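Local atomic coordinates of heat-inducible transcription repressor HrcA (PDB entry 1STZ), a protein that probably represses the class I heat-shock operons grpE-dnaK-dnaJ and groELS, acting as a DNA-binding regulator of transcription. Residues A[149-154]-A[163-168]; A[192-197]-A[208-213]; A[159-164]-A[171-176]. All coordinates share one frame; numbering follows the deposited sequence.

Interaction 1: A[149-154]-A[163-168]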
ATOM      1  N   ARG A 149     -23.966 -17.364  15.857  1.00 17.93           N
ATOM      2  CA  ARG A 149     -23.544 -18.747  15.596  1.00 17.94           C
ATOM      3  C   ARG A 149     -22.161 -19.038  16.184  1.00 17.56           C
ATOM      4  O   ARG A 149     -21.294 -18.174  16.189  1.00 16.76           O
ATOM      5  CB  ARG A 149     -23.481 -18.976  14.085  1.00 17.92           C
ATOM      6  CG  ARG A 149     -23.138 -20.381  13.658  1.00 20.23           C
ATOM      7  CD  ARG A 149     -23.289 -20.579  12.172  1.00 23.02           C
ATOM      8  NE  ARG A 149     -22.584 -21.766  11.700  1.00 25.44           N
ATOM      9  CZ  ARG A 149     -22.098 -21.919  10.474  1.00 26.39           C
ATOM     10  NH1 ARG A 149     -22.234 -20.945   9.578  1.00 27.06           N
ATOM     11  NH2 ARG A 149     -21.463 -23.044  10.146  1.00 26.61           N
ATOM     12  N   VAL A 150     -21.953 -20.272  16.638  1.00 17.49           N
ATOM     13  CA  VAL A 150     -20.660 -20.715  17.152  1.00 17.63           C
ATOM     14  C   VAL A 150     -20.141 -21.836  16.268  1.00 18.09           C
ATOM     15  O   VAL A 150     -20.807 -22.845  16.099  1.00 18.41           O
ATOM     16  CB  VAL A 150     -20.763 -21.231  18.590  1.00 17.07           C
ATOM     17  CG1 VAL A 150     -19.399 -21.700  19.099  1.00 16.22           C
ATOM     18  CG2 VAL A 150     -21.342 -20.161  19.497  1.00 17.79           C
ATOM     19  N   MET A 151     -18.950 -21.656  15.722  1.00 18.87           N
ATOM     20  CA  MET A 151     -18.339 -22.642  14.840  1.00 20.10           C
ATOM     21  C   MET A 151     -17.161 -23.319  15.537  1.00 19.76           C
ATOM     22  O   MET A 151     -16.308 -22.640  16.114  1.00 19.06           O
ATOM     23  CB  MET A 151     -17.852 -21.971  13.553  1.00 20.70           C
ATOM     24  CG  MET A 151     -18.947 -21.343  12.690  1.00 23.69           C
ATOM     25  SD  MET A 151     -18.871 -19.546  12.709  1.00 31.16           S
ATOM     26  CE  MET A 151     -19.755 -19.200  13.991  1.00 29.09           C
ATOM     27  N   LEU A 152     -17.158 -24.651  15.517  1.00 19.71           N
ATOM     28  CA  LEU A 152     -16.002 -25.475  15.868  1.00 20.10           C
ATOM     29  C   LEU A 152     -15.619 -26.361  14.686  1.00 20.42           C
ATOM     30  O   LEU A 152     -16.213 -27.407  14.504  1.00 20.52           O
ATOM     31  CB  LEU A 152     -16.332 -26.399  17.027  1.00 19.84           C
ATOM     32  CG  LEU A 152     -16.520 -25.882  18.441  1.00 20.60           C
ATOM     33  CD1 LEU A 152     -16.713 -27.083  19.342  1.00 20.85           C
ATOM     34  CD2 LEU A 152     -15.353 -25.051  18.928  1.00 22.18           C
ATOM     35  N   ILE A 153     -14.619 -25.961  13.907  1.00 21.13           N
ATOM     36  CA  ILE A 153     -14.240 -26.680  12.675  1.00 21.79           C
ATOM     37  C   ILE A 153     -12.975 -27.544  12.820  1.00 21.91           C
ATOM     38  O   ILE A 153     -11.886 -27.015  12.914  1.00 21.73           O
ATOM     39  CB  ILE A 153     -14.022 -25.644  11.555  1.00 21.93           C
ATOM     40  CG1 ILE A 153     -15.321 -24.872  11.290  1.00 22.44           C
ATOM     41  CG2 ILE A 153     -13.534 -26.313  10.287  1.00 22.64           C
ATOM     42  CD1 ILE A 153     -15.310 -23.512  11.837  1.00 23.09           C
ATOM     43  N   PRO A 154     -13.090 -28.864  12.826  1.00 22.66           N
ATOM     44  CA  PRO A 154     -11.881 -29.702  12.845  1.00 23.46           C
ATOM     45  C   PRO A 154     -11.110 -29.629  11.517  1.00 24.00           C
ATOM     46  O   PRO A 154     -11.641 -30.072  10.504  1.00 24.13           O
ATOM     47  CB  PRO A 154     -12.417 -31.128  13.082  1.00 23.20           C
ATOM     48  CG  PRO A 154     -13.901 -31.004  13.249  1.00 22.85           C
ATOM     49  CD  PRO A 154     -14.326 -29.661  12.815  1.00 22.73           C
ATOM     50  N   SER A 163     -14.619 -20.100  16.310  1.00 16.64           N
ATOM     51  CA  SER A 163     -14.977 -18.709  16.061  1.00 17.52           C
ATOM     52  C   SER A 163     -16.453 -18.480  16.333  1.00 17.72           C
ATOM     53  O   SER A 163     -17.207 -19.416  16.551  1.00 17.57           O
ATOM     54  CB  SER A 163     -14.653 -18.286  14.625  1.00 17.68           C
ATOM     55  OG  SER A 163     -15.218 -19.186  13.691  1.00 19.39           O
ATOM     56  N   ILE A 164     -16.855 -17.217  16.377  1.00 18.46           N
ATOM     57  CA  ILE A 164     -18.261 -16.890  16.492  1.00 19.14           C
ATOM     58  C   ILE A 164     -18.632 -15.976  15.353  1.00 19.09           C
ATOM     59  O   ILE A 164     -17.791 -15.259  14.829  1.00 18.95           O
ATOM     60  CB  ILE A 164     -18.598 -16.235  17.849  1.00 19.36           C
ATOM     61  CG1 ILE A 164     -17.871 -14.898  18.014  1.00 21.19           C
ATOM     62  CG2 ILE A 164     -18.256 -17.173  18.983  1.00 20.16           C
ATOM     63  CD1 ILE A 164     -18.223 -14.166  19.288  1.00 22.40           C
ATOM     64  N   LEU A 165     -19.902 -16.009  14.992  1.00 18.93           N
ATOM     65  CA  LEU A 165     -20.457 -15.095  14.015  1.00 19.60           C
ATOM     66  C   LEU A 165     -21.207 -14.033  14.785  1.00 18.75           C
ATOM     67  O   LEU A 165     -21.927 -14.330  15.725  1.00 16.82           O
ATOM     68  CB  LEU A 165     -21.449 -15.799  13.102  1.00 19.72           C
ATOM     69  CG  LEU A 165     -21.183 -15.682  11.616  1.00 24.67           C
ATOM     70  CD1 LEU A 165     -21.183 -14.209  11.202  1.00 26.55           C
ATOM     71  CD2 LEU A 165     -19.854 -16.367  11.239  1.00 26.47           C
ATOM     72  N   THR A 166     -21.078 -12.812  14.310  1.00 18.57           N
ATOM     73  CA  THR A 166     -21.715 -11.667  14.897  1.00 19.45           C
ATOM     74  C   THR A 166     -22.333 -10.863  13.737  1.00 19.67           C
ATOM     75  O   THR A 166     -22.108 -11.217  12.601  1.00 19.70           O
ATOM     76  CB  THR A 166     -20.585 -10.969  15.666  1.00 19.78           C
ATOM     77  OG1 THR A 166     -20.740 -11.200  17.081  1.00 21.13           O
ATOM     78  CG2 THR A 166     -20.518  -9.519  15.450  1.00 18.49           C
ATOM     79  N   GLU A 167     -23.110  -9.809  14.003  1.00 20.14           N
ATOM     80  CA  GLU A 167     -23.651  -8.959  12.928  1.00 20.79           C
ATOM     81  C   GLU A 167     -22.562  -8.221  12.144  1.00 21.02           C
ATOM     82  O   GLU A 167     -22.805  -7.788  11.013  1.00 21.59           O
ATOM     83  CB  GLU A 167     -24.708  -7.968  13.453  1.00 20.62           C
ATOM     84  CG  GLU A 167     -24.167  -6.868  14.365  1.00 23.27           C
ATOM     85  CD  GLU A 167     -25.177  -5.766  14.615  1.00 24.94           C
ATOM     86  OE1 GLU A 167     -25.390  -5.407  15.793  1.00 27.27           O
ATOM     87  OE2 GLU A 167     -25.778  -5.277  13.629  1.00 27.78           O
ATOM     88  N   PHE A 168     -21.373  -8.100  12.740  1.00 20.81           N
ATOM     89  CA  PHE A 168     -20.208  -7.448  12.133  1.00 21.04           C
ATOM     90  C   PHE A 168     -19.169  -8.385  11.509  1.00 21.27           C
ATOM     91  O   PHE A 168     -18.132  -7.924  11.043  1.00 21.93           O
ATOM     92  CB  PHE A 168     -19.502  -6.589  13.190  1.00 21.27           C
ATOM     93  CG  PHE A 168     -20.388  -5.563  13.819  1.00 20.90           C
ATOM     94  CD1 PHE A 168     -20.484  -5.465  15.192  1.00 20.65           C
ATOM     95  CD2 PHE A 168     -21.164  -4.721  13.028  1.00 21.64           C
ATOM     96  CE1 PHE A 168     -21.306  -4.510  15.778  1.00 20.62           C
ATOM     97  CE2 PHE A 168     -21.989  -3.766  13.602  1.00 20.93           C
ATOM     98  CZ  PHE A 168     -22.056  -3.656  14.976  1.00 21.11           C
TER
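Among the acceptors between the strands, Ser-163 O is well held: one hydrogen bond grips it, given by Met-151 N at 3.0 Å and almost straight (167°), although the donor stands somewhat above the carbonyl plane. Ser-163 N answers with a bond to Met-151 O at 3.1 Å, this time in the carbonyl plane, so the two residues form an antiparallel hydrogen-bonded pair. Next along is the non-hydrogen-bonded pair Val-150 and Ile-164, whose CG2 methyls approach to 4.3 Å on the face that helix 184-195 packs against. Arg-149, Met-151, Ser-163 and Leu-165 occupy the other face. Met-151 sets off with CG anti to its own carbonyl carbon and then bends (chi2 110°), crossing Leu-165 obliquely, with SD 3.6 Å from Leu-165 CD2. Its CG also lies over one face of the Arg-149 guanidinium, towards the rim. That guanidinium bonds through NH1 to Val-155 O of the second subunit, and Met-151 packs on the same valine. Ser-163 OG sits 3.8 Å from Met-151 SD, buried and without a polar partner. An alanine in place of Met-151 would remove the sulfur lying against Leu-165 and the methylene over the guanidinium, and would probably loosen the packing against that valine. The whole is a beta hairpin of strands 149-154 and 159-166, with one face given to the helix and the other to the dimer interface.

Interaction 2: A[192-197]-A[208-213]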
ATOM      1  N   ASN A 192     -23.891 -23.910  20.590  1.00 16.40           N
ATOM      2  CA  ASN A 192     -24.921 -23.105  19.929  1.00 16.71           C
ATOM      3  C   ASN A 192     -26.231 -22.987  20.729  1.00 17.44           C
ATOM      4  O   ASN A 192     -26.859 -21.930  20.737  1.00 17.16           O
ATOM      5  CB  ASN A 192     -25.186 -23.618  18.508  1.00 16.08           C
ATOM      6  CG  ASN A 192     -24.240 -23.001  17.495  1.00 14.79           C
ATOM      7  OD1 ASN A 192     -24.324 -21.809  17.220  1.00 11.73           O
ATOM      8  ND2 ASN A 192     -23.312 -23.797  16.966  1.00 11.46           N
ATOM      9  N   PHE A 193     -26.620 -24.056  21.416  1.00 18.23           N
ATOM     10  CA  PHE A 193     -27.783 -24.023  22.303  1.00 19.25           C
ATOM     11  C   PHE A 193     -27.581 -23.018  23.420  1.00 19.61           C
ATOM     12  O   PHE A 193     -28.494 -22.277  23.753  1.00 19.98           O
ATOM     13  CB  PHE A 193     -28.029 -25.393  22.941  1.00 19.42           C
ATOM     14  CG  PHE A 193     -28.443 -26.460  21.972  1.00 21.37           C
ATOM     15  CD1 PHE A 193     -28.346 -27.804  22.331  1.00 21.76           C
ATOM     16  CD2 PHE A 193     -28.932 -26.139  20.700  1.00 23.49           C
ATOM     17  CE1 PHE A 193     -28.723 -28.796  21.450  1.00 22.83           C
ATOM     18  CE2 PHE A 193     -29.321 -27.138  19.820  1.00 23.74           C
ATOM     19  CZ  PHE A 193     -29.220 -28.461  20.196  1.00 23.52           C
ATOM     20  N   LEU A 194     -26.373 -23.001  23.979  1.00 20.21           N
ATOM     21  CA  LEU A 194     -26.032 -22.168  25.134  1.00 20.43           C
ATOM     22  C   LEU A 194     -25.782 -20.711  24.803  1.00 20.62           C
ATOM     23  O   LEU A 194     -26.055 -19.831  25.621  1.00 20.99           O
ATOM     24  CB  LEU A 194     -24.771 -22.711  25.804  1.00 20.43           C
ATOM     25  CG  LEU A 194     -24.901 -24.085  26.456  1.00 20.52           C
ATOM     26  CD1 LEU A 194     -23.534 -24.610  26.863  1.00 20.40           C
ATOM     27  CD2 LEU A 194     -25.841 -24.021  27.665  1.00 21.16           C
ATOM     28  N   LEU A 195     -25.244 -20.451  23.616  1.00 20.75           N
ATOM     29  CA  LEU A 195     -24.672 -19.151  23.303  1.00 20.55           C
ATOM     30  C   LEU A 195     -25.400 -18.346  22.248  1.00 20.55           C
ATOM     31  O   LEU A 195     -25.297 -17.126  22.232  1.00 20.44           O
ATOM     32  CB  LEU A 195     -23.222 -19.334  22.868  1.00 20.90           C
ATOM     33  CG  LEU A 195     -22.270 -19.784  23.970  1.00 21.29           C
ATOM     34  CD1 LEU A 195     -20.905 -19.967  23.387  1.00 22.80           C
ATOM     35  CD2 LEU A 195     -22.230 -18.768  25.101  1.00 21.71           C
ATOM     36  N   ARG A 196     -26.093 -19.026  21.343  1.00 20.75           N
ATOM     37  CA  ARG A 196     -26.810 -18.385  20.247  1.00 21.15           C
ATOM     38  C   ARG A 196     -27.967 -17.546  20.774  1.00 21.17           C
ATOM     39  O   ARG A 196     -28.787 -18.044  21.523  1.00 21.45           O
ATOM     40  CB  ARG A 196     -27.349 -19.473  19.319  1.00 21.45           C
ATOM     41  CG  ARG A 196     -27.992 -19.006  18.050  1.00 22.45           C
ATOM     42  CD  ARG A 196     -28.390 -20.172  17.152  1.00 23.98           C
ATOM     43  NE  ARG A 196     -27.375 -20.464  16.138  1.00 25.99           N
ATOM     44  CZ  ARG A 196     -27.437 -21.490  15.293  1.00 27.70           C
ATOM     45  NH1 ARG A 196     -28.455 -22.346  15.335  1.00 26.01           N
ATOM     46  NH2 ARG A 196     -26.474 -21.657  14.393  1.00 29.37           N
ATOM     47  N   GLY A 197     -28.031 -16.278  20.387  1.00 21.38           N
ATOM     48  CA  GLY A 197     -29.042 -15.373  20.918  1.00 21.59           C
ATOM     49  C   GLY A 197     -28.585 -14.605  22.151  1.00 21.36           C
ATOM     50  O   GLY A 197     -29.200 -13.612  22.531  1.00 22.26           O
ATOM     51  N   ILE A 208     -23.757 -16.900  31.822  1.00 22.41           N
ATOM     52  CA  ILE A 208     -23.918 -18.236  31.253  1.00 23.05           C
ATOM     53  C   ILE A 208     -23.160 -19.253  32.106  1.00 23.51           C
ATOM     54  O   ILE A 208     -22.091 -19.741  31.726  1.00 23.55           O
ATOM     55  CB  ILE A 208     -23.469 -18.252  29.777  1.00 23.07           C
ATOM     56  CG1 ILE A 208     -24.127 -17.078  29.042  1.00 23.13           C
ATOM     57  CG2 ILE A 208     -23.847 -19.584  29.122  1.00 23.47           C
ATOM     58  CD1 ILE A 208     -24.033 -17.131  27.594  1.00 24.27           C
ATOM     59  N   GLU A 209     -23.749 -19.563  33.262  1.00 23.98           N
ATOM     60  CA  GLU A 209     -23.127 -20.402  34.292  1.00 24.36           C
ATOM     61  C   GLU A 209     -22.754 -21.797  33.769  1.00 24.41           C
ATOM     62  O   GLU A 209     -21.763 -22.382  34.208  1.00 24.53           O
ATOM     63  CB  GLU A 209     -24.050 -20.514  35.532  1.00 24.45           C
ATOM     64  CG  GLU A 209     -24.368 -19.180  36.219  1.00 25.52           C
ATOM     65  CD  GLU A 209     -24.888 -19.315  37.655  1.00 26.87           C
ATOM     66  OE1 GLU A 209     -25.042 -18.276  38.342  1.00 27.91           O
ATOM     67  OE2 GLU A 209     -25.146 -20.448  38.113  1.00 28.64           O
ATOM     68  N   SER A 210     -23.528 -22.315  32.818  1.00 24.46           N
ATOM     69  CA  SER A 210     -23.283 -23.650  32.268  1.00 24.69           C
ATOM     70  C   SER A 210     -21.973 -23.799  31.473  1.00 24.83           C
ATOM     71  O   SER A 210     -21.594 -24.916  31.138  1.00 24.79           O
ATOM     72  CB  SER A 210     -24.466 -24.087  31.400  1.00 24.57           C
ATOM     73  OG  SER A 210     -24.718 -23.126  30.394  1.00 26.06           O
ATOM     74  N   LEU A 211     -21.283 -22.697  31.163  1.00 25.22           N
ATOM     75  CA  LEU A 211     -19.989 -22.790  30.471  1.00 25.40           C
ATOM     76  C   LEU A 211     -18.841 -23.396  31.315  1.00 25.75           C
ATOM     77  O   LEU A 211     -17.828 -23.824  30.757  1.00 25.82           O
ATOM     78  CB  LEU A 211     -19.566 -21.428  29.900  1.00 25.37           C
ATOM     79  CG  LEU A 211     -20.266 -20.943  28.624  1.00 24.98           C
ATOM     80  CD1 LEU A 211     -19.607 -19.672  28.120  1.00 25.14           C
ATOM     81  CD2 LEU A 211     -20.277 -21.998  27.530  1.00 25.15           C
ATOM     82  N   LYS A 212     -18.992 -23.458  32.641  1.00 26.05           N
ATOM     83  CA  LYS A 212     -17.939 -24.013  33.506  1.00 25.84           C
ATOM     84  C   LYS A 212     -18.105 -25.516  33.802  1.00 25.85           C
ATOM     85  O   LYS A 212     -17.332 -26.083  34.575  1.00 25.77           O
ATOM     86  CB  LYS A 212     -17.837 -23.205  34.808  1.00 25.79           C
ATOM     87  CG  LYS A 212     -17.014 -21.935  34.673  1.00 25.38           C
ATOM     88  CD  LYS A 212     -16.624 -21.331  36.021  1.00 25.03           C
ATOM     89  CE  LYS A 212     -15.559 -20.229  35.856  1.00 24.95           C
ATOM     90  NZ  LYS A 212     -15.919 -19.164  34.863  1.00 24.03           N
ATOM     91  N   GLY A 213     -19.077 -26.160  33.154  1.00 25.86           N
ATOM     92  CA  GLY A 213     -19.403 -27.557  33.408  1.00 25.75           C
ATOM     93  C   GLY A 213     -18.422 -28.587  32.867  1.00 25.76           C
ATOM     94  O   GLY A 213     -18.495 -29.756  33.238  1.00 25.71           O
TER
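Helix 184-195 finishes its last turn in 192-197, where Arg-196 is the first residue to leave helical backbone angles. Facing it, a short 3-10 turn starts at Glu-209, with a bond from Leu-211 N to Ile-208 O at 3.1 Å. The two backbones stay well apart, with the nearest CA atoms, those of Leu-194 and Ile-208, at 7.6 Å, so side chains have to bridge the gap. Leu-194 and Leu-195 do so from the helix, each with CG anti to its carbonyl carbon (chi1 -66° and -69°). The Leu-195 CD2 methyl presses on Ile-208 CD1 at 3.5 Å, tighter than usual for two carbons, and the two side chains cross at about a right angle. The same CD2 meets Leu-211 CD1 at 4.1 Å, again crosswise, so one methyl touches both partners. Leu-194 reaches the more exposed part of the turn: its CD2 comes within 3.1 Å of Ser-210 OG, a close approach of hydroxyl to methyl, while its CD1 lies 4.2 Å from Leu-211 CD2. The serine hydroxyl is brought there by chi1 of 55°, between backbone N and carbonyl carbon. Leu-217 and Ile-224 of helix 215-224 and Val-203 of helix 200-205 join the apolar cluster. The C-terminal turn of helix 184-195 thus rests on the 3-10 turn in the connection between helices 200-205 and 215-224, a helical layer beside the sheet.

Interaction 3: A[159-164]-A[171-176]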
ATOM      1  N   TYR A 159      -5.758 -30.250  15.116  1.00 19.67           N
ATOM      2  CA  TYR A 159      -6.170 -28.852  15.183  1.00 18.41           C
ATOM      3  C   TYR A 159      -7.665 -28.613  14.988  1.00 17.74           C
ATOM      4  O   TYR A 159      -8.328 -29.280  14.213  1.00 16.88           O
ATOM      5  CB  TYR A 159      -5.375 -28.035  14.158  1.00 18.48           C
ATOM      6  CG  TYR A 159      -3.872 -28.111  14.342  1.00 17.49           C
ATOM      7  CD1 TYR A 159      -3.067 -28.783  13.425  1.00 17.79           C
ATOM      8  CD2 TYR A 159      -3.258 -27.517  15.437  1.00 16.66           C
ATOM      9  CE1 TYR A 159      -1.690 -28.855  13.595  1.00 17.24           C
ATOM     10  CE2 TYR A 159      -1.884 -27.588  15.615  1.00 17.00           C
ATOM     11  CZ  TYR A 159      -1.108 -28.251  14.692  1.00 17.16           C
ATOM     12  OH  TYR A 159       0.250 -28.314  14.874  1.00 19.65           O
ATOM     13  N   LEU A 160      -8.163 -27.610  15.693  1.00 17.55           N
ATOM     14  CA  LEU A 160      -9.555 -27.191  15.653  1.00 17.84           C
ATOM     15  C   LEU A 160      -9.592 -25.685  15.476  1.00 17.37           C
ATOM     16  O   LEU A 160      -8.786 -24.993  16.077  1.00 17.00           O
ATOM     17  CB  LEU A 160     -10.210 -27.544  16.991  1.00 18.32           C
ATOM     18  CG  LEU A 160     -11.730 -27.614  17.107  1.00 19.59           C
ATOM     19  CD1 LEU A 160     -12.136 -28.618  18.191  1.00 19.98           C
ATOM     20  CD2 LEU A 160     -12.322 -26.261  17.411  1.00 20.94           C
ATOM     21  N   ILE A 161     -10.519 -25.161  14.682  1.00 16.88           N
ATOM     22  CA  ILE A 161     -10.703 -23.721  14.629  1.00 16.94           C
ATOM     23  C   ILE A 161     -12.043 -23.305  15.221  1.00 16.70           C
ATOM     24  O   ILE A 161     -13.100 -23.732  14.774  1.00 16.97           O
ATOM     25  CB  ILE A 161     -10.520 -23.166  13.187  1.00 17.31           C
ATOM     26  CG1 ILE A 161      -9.061 -23.329  12.752  1.00 18.23           C
ATOM     27  CG2 ILE A 161     -10.890 -21.693  13.150  1.00 17.15           C
ATOM     28  CD1 ILE A 161      -8.813 -23.077  11.285  1.00 20.06           C
ATOM     29  N   PHE A 162     -11.974 -22.476  16.258  1.00 16.50           N
ATOM     30  CA  PHE A 162     -13.148 -21.922  16.907  1.00 16.06           C
ATOM     31  C   PHE A 162     -13.363 -20.509  16.399  1.00 16.29           C
ATOM     32  O   PHE A 162     -12.409 -19.800  16.122  1.00 16.37           O
ATOM     33  CB  PHE A 162     -12.963 -21.918  18.433  1.00 15.36           C
ATOM     34  CG  PHE A 162     -13.937 -21.027  19.166  1.00 15.30           C
ATOM     35  CD1 PHE A 162     -15.209 -21.482  19.500  1.00 16.23           C
ATOM     36  CD2 PHE A 162     -13.577 -19.740  19.538  1.00 13.89           C
ATOM     37  CE1 PHE A 162     -16.101 -20.661  20.185  1.00 15.64           C
ATOM     38  CE2 PHE A 162     -14.462 -18.930  20.206  1.00 14.65           C
ATOM     39  CZ  PHE A 162     -15.728 -19.392  20.531  1.00 14.50           C
ATOM     40  N   SER A 163     -14.619 -20.100  16.310  1.00 16.64           N
ATOM     41  CA  SER A 163     -14.977 -18.709  16.061  1.00 17.52           C
ATOM     42  C   SER A 163     -16.453 -18.480  16.333  1.00 17.72           C
ATOM     43  O   SER A 163     -17.207 -19.416  16.551  1.00 17.57           O
ATOM     44  CB  SER A 163     -14.653 -18.286  14.625  1.00 17.68           C
ATOM     45  OG  SER A 163     -15.218 -19.186  13.691  1.00 19.39           O
ATOM     46  N   ILE A 164     -16.855 -17.217  16.377  1.00 18.46           N
ATOM     47  CA  ILE A 164     -18.261 -16.890  16.492  1.00 19.14           C
ATOM     48  C   ILE A 164     -18.632 -15.976  15.353  1.00 19.09           C
ATOM     49  O   ILE A 164     -17.791 -15.259  14.829  1.00 18.95           O
ATOM     50  CB  ILE A 164     -18.598 -16.235  17.849  1.00 19.36           C
ATOM     51  CG1 ILE A 164     -17.871 -14.898  18.014  1.00 21.19           C
ATOM     52  CG2 ILE A 164     -18.256 -17.173  18.983  1.00 20.16           C
ATOM     53  CD1 ILE A 164     -18.223 -14.166  19.288  1.00 22.40           C
ATOM     54  N   SER A 171     -15.611 -13.284  14.450  1.00 20.24           N
ATOM     55  CA  SER A 171     -14.749 -12.811  15.522  1.00 20.53           C
ATOM     56  C   SER A 171     -14.209 -13.959  16.341  1.00 19.85           C
ATOM     57  O   SER A 171     -14.691 -15.082  16.251  1.00 19.39           O
ATOM     58  CB  SER A 171     -15.515 -11.864  16.442  1.00 20.24           C
ATOM     59  OG  SER A 171     -16.263 -10.941  15.674  1.00 23.03           O
ATOM     60  N   LYS A 172     -13.202 -13.639  17.141  1.00 19.92           N
ATOM     61  CA  LYS A 172     -12.586 -14.550  18.094  1.00 20.07           C
ATOM     62  C   LYS A 172     -11.979 -15.763  17.451  1.00 19.88           C
ATOM     63  O   LYS A 172     -11.884 -16.794  18.087  1.00 20.10           O
ATOM     64  CB  LYS A 172     -13.588 -15.011  19.143  1.00 20.04           C
ATOM     65  CG  LYS A 172     -14.416 -13.917  19.732  1.00 21.40           C
ATOM     66  CD  LYS A 172     -13.567 -12.954  20.466  1.00 22.96           C
ATOM     67  CE  LYS A 172     -14.404 -12.116  21.379  1.00 25.26           C
ATOM     68  NZ  LYS A 172     -13.546 -11.088  22.031  1.00 26.35           N
ATOM     69  N   VAL A 173     -11.514 -15.625  16.219  1.00 20.11           N
ATOM     70  CA  VAL A 173     -10.971 -16.756  15.493  1.00 20.42           C
ATOM     71  C   VAL A 173      -9.722 -17.282  16.199  1.00 20.33           C
ATOM     72  O   VAL A 173      -8.752 -16.557  16.407  1.00 20.35           O
ATOM     73  CB  VAL A 173     -10.674 -16.426  14.013  1.00 20.58           C
ATOM     74  CG1 VAL A 173     -10.442 -17.697  13.234  1.00 21.29           C
ATOM     75  CG2 VAL A 173     -11.833 -15.700  13.398  1.00 21.92           C
ATOM     76  N   THR A 174      -9.745 -18.562  16.548  1.00 20.22           N
ATOM     77  CA  THR A 174      -8.740 -19.128  17.432  1.00 20.22           C
ATOM     78  C   THR A 174      -8.492 -20.578  17.100  1.00 19.54           C
ATOM     79  O   THR A 174      -9.341 -21.410  17.359  1.00 19.64           O
ATOM     80  CB  THR A 174      -9.212 -19.042  18.891  1.00 20.40           C
ATOM     81  OG1 THR A 174      -9.492 -17.683  19.248  1.00 21.38           O
ATOM     82  CG2 THR A 174      -8.087 -19.466  19.842  1.00 21.57           C
ATOM     83  N   PRO A 175      -7.345 -20.895  16.517  1.00 19.11           N
ATOM     84  CA  PRO A 175      -6.950 -22.291  16.336  1.00 18.52           C
ATOM     85  C   PRO A 175      -6.615 -22.914  17.689  1.00 18.53           C
ATOM     86  O   PRO A 175      -6.054 -22.236  18.530  1.00 18.03           O
ATOM     87  CB  PRO A 175      -5.700 -22.190  15.459  1.00 18.50           C
ATOM     88  CG  PRO A 175      -5.712 -20.849  14.934  1.00 19.25           C
ATOM     89  CD  PRO A 175      -6.350 -19.971  15.959  1.00 18.91           C
ATOM     90  N   ILE A 176      -6.954 -24.180  17.877  1.00 19.33           N
ATOM     91  CA  ILE A 176      -6.812 -24.877  19.156  1.00 20.26           C
ATOM     92  C   ILE A 176      -6.120 -26.215  18.922  1.00 20.86           C
ATOM     93  O   ILE A 176      -6.443 -26.907  17.965  1.00 20.59           O
ATOM     94  CB  ILE A 176      -8.204 -25.116  19.787  1.00 20.09           C
ATOM     95  CG1 ILE A 176      -8.914 -23.789  20.058  1.00 21.06           C
ATOM     96  CG2 ILE A 176      -8.092 -25.884  21.083  1.00 20.76           C
ATOM     97  CD1 ILE A 176     -10.414 -23.950  20.192  1.00 21.77           C
TER
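Six backbone hydrogen bonds, in three reciprocal pairs, tie 159-164 to 171-176. The shortest runs from Ile-176 N to Leu-160 O at 2.7 Å, nearly along the C=O axis, and the straightest from Ile-164 N to Ser-171 O at 3.0 Å (176°). Phe-162 and Thr-174 make the middle pair. Beyond it the register slips by one residue, a beta bulge in which Lys-172 and Val-173 together stand opposite the single residue Ser-163; Lys-172 has left-handed backbone angles (61°/30°). Thr-174 OG1 braces this irregular stretch by donating to Lys-172 O at 2.8 Å, from above the carbonyl plane. Phe-162, with CG anti to its backbone N, runs alongside Lys-172, its ring atom CE2 4.2 Å from Lys-172 CB. Farther along its chain, Lys-172 CG touches Ile-164 CD1 at 3.8 Å, the two side chains pointing the same way. Ile-176 CD1 continues the row, 3.7 Å from Phe-162 CB, and Ile-176 lies side by side with Leu-160. On the opposite face of the sheet, Ile-161 CG2 meets Val-173 CG1 at 4.0 Å, the side chains crossing obliquely. Helix 215-224 packs on the Phe-162 face, with Ile-220 and Ile-224 against the ring, Leu-223 against Thr-174 and Leu-219 against Ile-176. Strand 149-154 flanks 159-166 as its other neighbour, while Pro-175 of the outer strand, through its carbonyl O, is hydrogen-bonded to the second subunit.

Interactions 1 and 3 share strand 159-166, including Ser-163 and Ile-164, and together build one three-stranded antiparallel sheet; their centres are only about 8 Å apart. Both are largely buried, joined by backbone hydrogen bonds, and touch the second subunit. Interaction 2 differs in kind: apolar side-chain tips meet between helical turns in a mostly buried cluster, Ser-210 at its exposed margin, which no other chain of the assembly reaches. It still leans on the sheet, since Asn-192 ND2 probably bonds to Val-150 O and Leu-195 packs on Val-150, whereas it does not touch interaction 3. Helix 215-224 nevertheless contacts both 2 and 3. A sheet backed by helices and facing a partner subunit is consistent with a dimerisation domain.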